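Local coordinates for protein putative LacI-family transcriptional regulator (PDB 3GBV) that probably regulates transcription as a LacI-family DNA-binding protein, through a periplasmic-binding-protein-like domain of the type that senses small effector molecules, at the interface of chains A and B. Numbering follows the deposited sequence. Chains: chain A/B, Putative LacI-family transcriptional regulator.

Contact 1: the interface of chains A and B. Residues chain A 119, 123, 126-127, 283; chain B 287, 289-290.
A:Phe123, on helix 117-131, pushes its ring into a loop of chain B made by B:Thr287, B:Glu289 and B:Asn290, part of the dimer interface seen in the crystal. With CG anti to the backbone N (chi1 168°), the ring leans away from its helix toward the partner. Its CB passes the backbone carbonyl of B:Glu289. Farther out, CD1 lies 3.7 Å from CB of B:Glu289, which sits at the ring edge. The next atom, CE1, faces the hydroxyl OG1 of B:Thr287 at 3.3 Å, also in the ring plane. CZ, at the tip, is 3.8 Å from OD1 of B:Asn290. The amide of B:Asn290 slides beneath the CE1 rim, nearly parallel to the ring (13°), while CG of A:Met127 covers the opposite face at the rim. A flat aromatic suits this place because it offers its edge to the B:Thr287 hydroxyl and the B:Glu289 CB, and its two faces to the B:Asn290 amide and to A:Met127, a methionine in the native protein.

Polar residues flank the ring. A:Gln119, long enough to reach a backbone, gives its NE2 to the carbonyl O of B:Glu289 (2.9 Å) in a fairly straight bond, 163° at the hydrogen. On the other flank NH1 of A:Arg126 forms a salt bridge with OE1 of B:Glu289 at 2.7 Å, approaching on the syn side while the two planar groups remain strongly twisted. The bent B:Glu289 thus offers backbone to one neighbour and carboxylate to another. Near A:Ile283 the modelled orientation of the B:Asn290 amide is doubtful, since two oxygens face each other. A water links N of A:Ile283 (2.7 Å) to the backbone O of B:Asn290 (2.9 Å).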
loop_
_atom_site.group_PDB
_atom_site.type_symbol
_atom_site.label_atom_id
_atom_site.label_comp_id
_atom_site.label_asym_id
_atom_site.label_seq_id
_atom_site.Cartn_x
_atom_site.Cartn_y
_atom_site.Cartn_z
ATOM N N GLN A 119 9.195 -12.891 -4.567
ATOM C CA GLN A 119 9.445 -11.453 -4.465
ATOM C C GLN A 119 9.016 -10.894 -3.113
ATOM O O GLN A 119 9.638 -9.969 -2.602
ATOM C CB GLN A 119 8.699 -10.707 -5.572
ATOM C CG GLN A 119 9.031 -9.230 -5.675
ATOM C CD GLN A 119 10.476 -8.992 -6.067
ATOM O OE1 GLN A 119 11.043 -9.747 -6.863
ATOM N NE2 GLN A 119 11.079 -7.931 -5.525
ATOM N N PHE A 123 11.609 -8.944 -0.674
ATOM C CA PHE A 123 11.254 -7.625 -0.158
ATOM C C PHE A 123 11.295 -7.612 1.370
ATOM O O PHE A 123 11.762 -6.643 1.983
ATOM C CB PHE A 123 9.839 -7.244 -0.623
ATOM C CG PHE A 123 9.266 -6.033 0.072
ATOM C CD1 PHE A 123 9.547 -4.747 -0.379
ATOM C CD2 PHE A 123 8.432 -6.183 1.173
ATOM C CE1 PHE A 123 8.994 -3.629 0.260
ATOM C CE2 PHE A 123 7.878 -5.070 1.816
ATOM C CZ PHE A 123 8.158 -3.792 1.360
ATOM N N ARG A 126 14.803 -7.282 2.606
ATOM C CA ARG A 126 15.279 -5.904 2.493
ATOM C C ARG A 126 14.822 -5.099 3.701
ATOM O O ARG A 126 15.621 -4.431 4.355
ATOM C CB ARG A 126 14.727 -5.256 1.211
ATOM C CG ARG A 126 14.771 -3.717 1.164
ATOM C CD ARG A 126 16.182 -3.184 1.199
ATOM N NE ARG A 126 16.232 -1.718 1.243
ATOM C CZ ARG A 126 15.903 -0.908 0.235
ATOM N NH1 ARG A 126 15.487 -1.401 -0.924
ATOM N NH2 ARG A 126 16.011 0.407 0.381
HETATM N N MSE A 127 13.533 -5.177 4.006
HETATM C CA MSE A 127 12.973 -4.419 5.130
HETATM C C MSE A 127 13.531 -4.845 6.483
HETATM O O MSE A 127 13.738 -4.007 7.363
HETATM C CB MSE A 127 11.439 -4.529 5.163
HETATM C CG MSE A 127 10.724 -4.014 3.912
HETATM SE SE MSE A 127 11.255 -2.173 3.538
HETATM C CE MSE A 127 10.567 -1.182 5.131
ATOM N N ILE A 283 2.523 -6.070 -2.594
ATOM C CA ILE A 283 3.319 -6.356 -1.403
ATOM C C ILE A 283 3.342 -5.036 -0.617
ATOM O O ILE A 283 4.301 -4.265 -0.684
ATOM C CB ILE A 283 4.745 -6.798 -1.837
ATOM C CG1 ILE A 283 4.636 -8.097 -2.655
ATOM C CG2 ILE A 283 5.654 -6.977 -0.633
ATOM C CD1 ILE A 283 5.866 -8.402 -3.478
ATOM N N THR B 287 9.467 0.661 -2.564
ATOM C CA THR B 287 10.899 0.428 -2.627
ATOM C C THR B 287 11.118 -0.230 -3.973
ATOM O O THR B 287 10.167 -0.514 -4.693
ATOM C CB THR B 287 11.404 -0.564 -1.559
ATOM O OG1 THR B 287 10.877 -1.869 -1.827
ATOM C CG2 THR B 287 10.991 -0.112 -0.180
ATOM N N GLU B 289 12.063 -3.157 -4.323
ATOM C CA GLU B 289 11.528 -4.516 -4.207
ATOM C C GLU B 289 10.014 -4.738 -4.176
ATOM O O GLU B 289 9.584 -5.888 -4.095
ATOM C CB GLU B 289 12.119 -5.233 -2.999
ATOM C CG GLU B 289 13.618 -5.348 -3.007
ATOM C CD GLU B 289 14.284 -4.020 -2.744
ATOM O OE1 GLU B 289 13.814 -3.285 -1.848
ATOM O OE2 GLU B 289 15.282 -3.713 -3.427
ATOM N N ASN B 290 9.196 -3.689 -4.210
ATOM C CA ASN B 290 7.751 -3.920 -4.212
ATOM C C ASN B 290 6.999 -3.038 -5.201
ATOM O O ASN B 290 5.806 -3.238 -5.434
ATOM C CB ASN B 290 7.159 -3.767 -2.796
ATOM C CG ASN B 290 7.051 -2.323 -2.341
ATOM O OD1 ASN B 290 6.270 -2.011 -1.439
ATOM N ND2 ASN B 290 7.832 -1.441 -2.945
HETATM O O HOH W 1 3.375 -4.021 -4.103
#

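Contact 2: the interface of chains A and B. Residues chain A 127, 130, 248, 285; chain B 127, 248, 285.
A:Leu285 and B:Leu285 meet across the two-fold axis at the centre of an apolar patch in this LacI-family dimer, whose chains carry the periplasmic-binding-protein-like domain. The two side chains lie alongside each other, pointing the same way, with their CD2 methyls turned together. The modelled spacing of those methyls is too short to be reliable; the shared direction of the side chains and the surface hidden by the partner, 32 Å² of A:Leu285 and 33 Å² of B:Leu285, support the pairing. Both hold CG anti to the backbone N (chi1 -176° in A:Leu285), which swings the branched tip off strand 284-286 toward its twin. Leucine suits a symmetry axis because its compact forked end can face a copy of itself without burying a polar atom.

Next to this pair come A:Met127 and B:Met127, each a selenomethionine standing for methionine. They cross at about a right angle, and their CE methyls touch at 3.8 Å. Each side chain bends at chi2 and chi3; an unbranched, flexible side chain such as methionine can bend in this way to bring its methyl to the axis. The same methyl also covers an aromatic face of its own subunit: CE of B:Met127 stands 3.7 Å above the ring plane of B:Phe248, toward the rim, and A:Met127 does the same over A:Phe248. Contacts therefore run from ring to methyl, across the axis to the other methyl, and on to the second ring.

Farther out, A:Leu130, about one helical turn beyond A:Met127, directs CD2 at the far rim of B:Phe248, 3.8 Å from CZ. The two side chains approach from opposite directions, leaving the ring face to B:Met127. Toward the polar rim, SE of A:Met127 lies 4.3 Å from CG2 of B:Thr287, whose hydroxyl begins the polar surroundings.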
loop_
_atom_site.group_PDB
_atom_site.type_symbol
_atom_site.label_atom_id
_atom_site.label_comp_id
_atom_site.label_asym_id
_atom_site.label_seq_id
_atom_site.Cartn_x
_atom_site.Cartn_y
_atom_site.Cartn_z
HETATM N N MSE A 127 13.533 -5.177 4.006
HETATM C CA MSE A 127 12.973 -4.419 5.130
HETATM C C MSE A 127 13.531 -4.845 6.483
HETATM O O MSE A 127 13.738 -4.007 7.363
HETATM C CB MSE A 127 11.439 -4.529 5.163
HETATM C CG MSE A 127 10.724 -4.014 3.912
HETATM SE SE MSE A 127 11.255 -2.173 3.538
HETATM C CE MSE A 127 10.567 -1.182 5.131
ATOM N N LEU A 130 16.998 -3.417 7.083
ATOM C CA LEU A 130 16.997 -1.968 7.287
ATOM C C LEU A 130 16.911 -1.790 8.805
ATOM O O LEU A 130 17.406 -0.818 9.375
ATOM C CB LEU A 130 15.755 -1.332 6.640
ATOM C CG LEU A 130 15.492 0.146 6.995
ATOM C CD1 LEU A 130 16.493 1.026 6.255
ATOM C CD2 LEU A 130 14.059 0.548 6.622
ATOM N N PHE A 248 7.002 -3.961 11.230
ATOM C CA PHE A 248 6.382 -3.870 9.926
ATOM C C PHE A 248 5.433 -5.049 9.740
ATOM O O PHE A 248 5.651 -6.138 10.286
ATOM C CB PHE A 248 7.426 -3.931 8.798
ATOM C CG PHE A 248 8.450 -2.823 8.827
ATOM C CD1 PHE A 248 8.064 -1.487 8.768
ATOM C CD2 PHE A 248 9.812 -3.123 8.864
ATOM C CE1 PHE A 248 9.018 -0.471 8.745
ATOM C CE2 PHE A 248 10.773 -2.109 8.843
ATOM C CZ PHE A 248 10.378 -0.779 8.782
ATOM N N LEU A 285 3.589 -2.444 2.451
ATOM C CA LEU A 285 4.299 -2.287 3.708
ATOM C C LEU A 285 3.551 -1.347 4.650
ATOM O O LEU A 285 3.231 -0.206 4.300
ATOM C CB LEU A 285 5.699 -1.740 3.480
ATOM C CG LEU A 285 6.414 -1.684 4.819
ATOM C CD1 LEU A 285 7.089 -3.033 5.081
ATOM C CD2 LEU A 285 7.400 -0.545 4.816
HETATM N N MSE B 127 10.662 6.758 8.579
HETATM C CA MSE B 127 11.353 5.960 7.568
HETATM C C MSE B 127 12.759 6.497 7.335
HETATM O O MSE B 127 13.688 5.724 7.170
HETATM C CB MSE B 127 10.575 5.954 6.241
HETATM C CG MSE B 127 9.160 5.404 6.335
HETATM SE SE MSE B 127 9.254 3.532 6.992
HETATM C CE MSE B 127 10.272 2.606 5.558
ATOM N N PHE B 248 13.353 5.330 -0.877
ATOM C CA PHE B 248 11.908 5.123 -0.741
ATOM C C PHE B 248 11.128 6.233 -1.440
ATOM O O PHE B 248 11.595 7.375 -1.542
ATOM C CB PHE B 248 11.470 5.162 0.726
ATOM C CG PHE B 248 12.124 4.140 1.605
ATOM C CD1 PHE B 248 11.933 2.782 1.386
ATOM C CD2 PHE B 248 12.890 4.544 2.693
ATOM C CE1 PHE B 248 12.489 1.835 2.243
ATOM C CE2 PHE B 248 13.453 3.608 3.558
ATOM C CZ PHE B 248 13.252 2.246 3.332
ATOM N N LEU B 285 4.228 3.260 0.868
ATOM C CA LEU B 285 5.676 3.206 0.813
ATOM C C LEU B 285 6.133 2.253 -0.268
ATOM O O LEU B 285 5.776 1.075 -0.270
ATOM C CB LEU B 285 6.268 2.753 2.147
ATOM C CG LEU B 285 7.798 2.849 2.093
ATOM C CD1 LEU B 285 8.245 4.165 2.692
ATOM C CD2 LEU B 285 8.430 1.673 2.804
#

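The centres of the C-alpha atoms of contact 1 and contact 2 lie about 8 Å apart, and A:Met127 belongs to both. Helix 117-131 of chain A supplies residues to each. A:Leu285 and B:Leu285, in strands 284-286, enter contact 2, while A:Ile283, just before the strand, and the chain B loop after it, B:Thr287 to B:Asn290, enter contact 1. Contact 2 lies on the two-fold axis and is made mainly of apolar side chains; contact 1 flanks it with polar links, and its twin lies on the other flank. Together they could fix the subunits' placement, consistent with the dimers typical of LacI-family regulators.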